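Local coordinates for SspB protein (Streptomyces clavuligerus, PDB 6JUF) that probably acts as a metal-dependent DNase in the Ssp phosphorothioation-sensing defence of bacteria against phages, at residues B[91-96]-B[309-314]. Numbering follows the deposited sequence.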
ATOM      1  N   ALA B  91     -10.840  -9.950  12.438  1.00  9.40           N
ATOM      2  CA  ALA B  91     -10.805  -9.854  10.995  1.00  8.94           C
ATOM      3  C   ALA B  91     -12.195  -9.415  10.485  1.00  9.91           C
ATOM      4  O   ALA B  91     -12.269  -8.552   9.592  1.00  8.60           O
ATOM      5  CB  ALA B  91     -10.429 -11.191  10.354  1.00  8.38           C
ATOM      6  N   ARG B  92     -13.282  -9.928  11.054  1.00 10.16           N
ATOM      7  CA  ARG B  92     -14.622  -9.451  10.674  1.00 10.61           C
ATOM      8  C   ARG B  92     -14.729  -7.929  10.963  1.00  9.47           C
ATOM      9  O   ARG B  92     -15.327  -7.231  10.153  1.00 10.20           O
ATOM     10  CB  ARG B  92     -15.700 -10.205  11.466  1.00 12.29           C
ATOM     11  CG  ARG B  92     -17.114  -9.661  11.378  1.00 13.09           C
ATOM     12  CD  ARG B  92     -17.639  -9.762   9.949  1.00 11.44           C
ATOM     13  NE  ARG B  92     -18.999  -9.206   9.764  1.00 14.34           N
ATOM     14  CZ  ARG B  92     -19.264  -7.931   9.483  1.00 16.35           C
ATOM     15  NH1 ARG B  92     -18.293  -6.992   9.442  1.00 14.62           N
ATOM     16  NH2 ARG B  92     -20.539  -7.556   9.304  1.00 18.56           N
ATOM     17  N   TRP B  93     -14.215  -7.458  12.087  1.00  8.89           N
ATOM     18  CA  TRP B  93     -14.336  -6.058  12.450  1.00 10.85           C
ATOM     19  C   TRP B  93     -13.511  -5.191  11.498  1.00 10.61           C
ATOM     20  O   TRP B  93     -13.932  -4.107  11.136  1.00 10.19           O
ATOM     21  CB  TRP B  93     -13.940  -5.899  13.913  1.00  9.72           C
ATOM     22  CG  TRP B  93     -13.851  -4.460  14.334  1.00  9.48           C
ATOM     23  CD1 TRP B  93     -14.843  -3.656  14.881  1.00  9.82           C
ATOM     24  CD2 TRP B  93     -12.647  -3.628  14.287  1.00  8.96           C
ATOM     25  NE1 TRP B  93     -14.358  -2.394  15.110  1.00 10.05           N
ATOM     26  CE2 TRP B  93     -13.026  -2.325  14.779  1.00  9.05           C
ATOM     27  CE3 TRP B  93     -11.318  -3.849  13.872  1.00  8.98           C
ATOM     28  CZ2 TRP B  93     -12.105  -1.260  14.867  1.00  9.71           C
ATOM     29  CZ3 TRP B  93     -10.412  -2.784  14.012  1.00  9.87           C
ATOM     30  CH2 TRP B  93     -10.833  -1.507  14.471  1.00  8.31           C
ATOM     31  N   LEU B  94     -12.286  -5.619  11.128  1.00  9.83           N
ATOM     32  CA  LEU B  94     -11.375  -4.769  10.378  1.00  9.64           C
ATOM     33  C   LEU B  94     -11.512  -4.859   8.868  1.00 10.63           C
ATOM     34  O   LEU B  94     -11.546  -3.831   8.139  1.00  8.28           O
ATOM     35  CB  LEU B  94      -9.909  -5.139  10.756  1.00  7.22           C
ATOM     36  CG  LEU B  94      -8.854  -4.339   9.937  1.00  7.91           C
ATOM     37  CD1 LEU B  94      -8.888  -2.828  10.259  1.00  8.98           C
ATOM     38  CD2 LEU B  94      -7.467  -4.931  10.169  1.00  9.37           C
ATOM     39  N   LEU B  95     -11.577  -6.079   8.351  1.00  9.62           N
ATOM     40  CA  LEU B  95     -11.417  -6.332   6.943  1.00  9.17           C
ATOM     41  C   LEU B  95     -12.694  -6.527   6.140  1.00 10.87           C
ATOM     42  O   LEU B  95     -12.617  -6.527   4.910  1.00 10.55           O
ATOM     43  CB  LEU B  95     -10.492  -7.562   6.711  1.00 10.19           C
ATOM     44  CG  LEU B  95      -9.067  -7.354   7.248  1.00  8.99           C
ATOM     45  CD1 LEU B  95      -8.363  -8.716   7.116  1.00 12.42           C
ATOM     46  CD2 LEU B  95      -8.389  -6.267   6.462  1.00  9.00           C
ATOM     47  N   ASP B  96     -13.814  -6.785   6.762  1.00 12.21           N
ATOM     48  CA  ASP B  96     -15.051  -6.974   6.028  1.00 12.22           C
ATOM     49  C   ASP B  96     -15.369  -5.720   5.214  1.00 15.20           C
ATOM     50  O   ASP B  96     -15.031  -4.581   5.603  1.00 12.24           O
ATOM     51  CB  ASP B  96     -16.168  -7.246   7.006  1.00 14.58           C
ATOM     52  CG  ASP B  96     -17.330  -7.927   6.347  1.00 15.93           C
ATOM     53  OD1 ASP B  96     -18.243  -7.203   5.883  1.00 18.07           O
ATOM     54  OD2 ASP B  96     -17.311  -9.160   6.246  1.00 16.88           O
ATOM     55  N   LEU B 309     -12.657  -1.699  27.590  1.00 11.48           N
ATOM     56  CA  LEU B 309     -12.419  -0.258  27.398  1.00 12.81           C
ATOM     57  C   LEU B 309     -11.511  -0.044  26.185  1.00 10.95           C
ATOM     58  O   LEU B 309     -11.699   0.888  25.429  1.00  7.92           O
ATOM     59  CB  LEU B 309     -11.838   0.428  28.649  1.00 11.72           C
ATOM     60  CG  LEU B 309     -12.824   0.388  29.851  1.00 12.93           C
ATOM     61  CD1 LEU B 309     -12.029   0.826  31.085  1.00 13.94           C
ATOM     62  CD2 LEU B 309     -13.941   1.365  29.491  1.00 19.54           C
ATOM     63  N   ALA B 310     -10.525  -0.911  26.008  1.00 11.47           N
ATOM     64  CA  ALA B 310      -9.652  -0.814  24.883  1.00 11.71           C
ATOM     65  C   ALA B 310     -10.473  -0.852  23.595  1.00 11.43           C
ATOM     66  O   ALA B 310     -10.192  -0.073  22.679  1.00  9.23           O
ATOM     67  CB  ALA B 310      -8.642  -1.979  24.886  1.00 11.72           C
ATOM     68  N   TRP B 311     -11.424  -1.765  23.511  1.00 10.39           N
ATOM     69  CA  TRP B 311     -12.250  -1.850  22.359  1.00  9.93           C
ATOM     70  C   TRP B 311     -13.236  -0.709  22.189  1.00 10.76           C
ATOM     71  O   TRP B 311     -13.589  -0.432  21.063  1.00  8.97           O
ATOM     72  CB  TRP B 311     -12.904  -3.232  22.252  1.00 10.53           C
ATOM     73  CG  TRP B 311     -11.902  -4.147  21.632  1.00  9.68           C
ATOM     74  CD1 TRP B 311     -10.968  -4.961  22.261  1.00 11.10           C
ATOM     75  CD2 TRP B 311     -11.678  -4.322  20.226  1.00  9.29           C
ATOM     76  NE1 TRP B 311     -10.218  -5.613  21.351  1.00 11.87           N
ATOM     77  CE2 TRP B 311     -10.596  -5.274  20.105  1.00  8.95           C
ATOM     78  CE3 TRP B 311     -12.258  -3.799  19.074  1.00 10.21           C
ATOM     79  CZ2 TRP B 311     -10.093  -5.666  18.862  1.00 10.46           C
ATOM     80  CZ3 TRP B 311     -11.794  -4.210  17.840  1.00  9.32           C
ATOM     81  CH2 TRP B 311     -10.705  -5.122  17.731  1.00  8.56           C
ATOM     82  N   ASP B 312     -13.777  -0.121  23.247  1.00 10.13           N
ATOM     83  CA  ASP B 312     -14.546   1.129  23.084  1.00 10.84           C
ATOM     84  C   ASP B 312     -13.688   2.174  22.400  1.00 10.29           C
ATOM     85  O   ASP B 312     -14.140   2.836  21.463  1.00 10.47           O
ATOM     86  CB  ASP B 312     -15.046   1.677  24.420  1.00 12.90           C
ATOM     87  CG  ASP B 312     -16.107   0.795  25.068  1.00 13.48           C
ATOM     88  OD1 ASP B 312     -16.721  -0.011  24.328  1.00 13.25           O
ATOM     89  OD2 ASP B 312     -16.280   0.877  26.311  1.00 15.36           O
ATOM     90  N   VAL B 313     -12.473   2.367  22.894  1.00 10.38           N
ATOM     91  CA  VAL B 313     -11.590   3.415  22.390  1.00 10.35           C
ATOM     92  C   VAL B 313     -11.237   3.100  20.919  1.00  9.92           C
ATOM     93  O   VAL B 313     -11.265   3.962  20.054  1.00  9.69           O
ATOM     94  CB  VAL B 313     -10.289   3.425  23.225  1.00 10.87           C
ATOM     95  CG1 VAL B 313      -9.172   4.253  22.582  1.00  9.17           C
ATOM     96  CG2 VAL B 313     -10.561   3.975  24.618  1.00 14.43           C
ATOM     97  N   LEU B 314     -10.937   1.857  20.623  1.00 10.24           N
ATOM     98  CA  LEU B 314     -10.574   1.482  19.256  1.00  8.13           C
ATOM     99  C   LEU B 314     -11.781   1.599  18.297  1.00  9.47           C
ATOM    100  O   LEU B 314     -11.644   2.107  17.236  1.00 10.29           O
ATOM    101  CB  LEU B 314     -10.025   0.046  19.205  1.00  8.48           C
ATOM    102  CG  LEU B 314      -9.574  -0.457  17.832  1.00  7.91           C
ATOM    103  CD1 LEU B 314      -8.536   0.479  17.200  1.00  8.26           C
ATOM    104  CD2 LEU B 314      -8.978  -1.864  17.933  1.00  9.13           C
TER
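A T-shaped tryptophan pair, Trp93 with Trp311, joins helix 89-95 to helix 306-317 in the buried interior of the chain, and it illustrates how two large rings can bridge helices that stand well apart. The nearest CA atoms of 91-96 and 309-314, those of Trp93 and Leu314, are 10.8 Å from each other, and the Trp93 indole reaches across much of that gap. Trp311 presents the benzo edge of its indole to the face of Trp93: the six-membered rings have centroids 5.1 Å apart and planes at 87°, nearly perpendicular. The leading atom is Trp311 CZ3, poised over the centre of the Trp93 ring system and 3.7 Å from Trp93 CD2. The CB of Trp93 points toward helix 306-317 and, with CG anti to the backbone N (chi1 172°), one face of the indole lies against Trp311 CZ3. Leu314, one turn on from Trp311, adds an apolar contact, its CG meeting Trp93 CH2 obliquely at 3.7 Å, while its CD2 packs on a face of Trp311 near the rim. The polar corner of Trp93 is tied down as well, since NE1 hydrogen-bonds to Asp315 OD1 and thereby limits rotation of the indole. Trp89 and Tyr318 extend the aromatic cluster, and Leu112 of helix 107-118 packs against both Trp93 and Leu314. T-shaped pairs of this kind are common among buried aromatic side chains; here one joins two core helices far apart in sequence, both within the DUF4007 region.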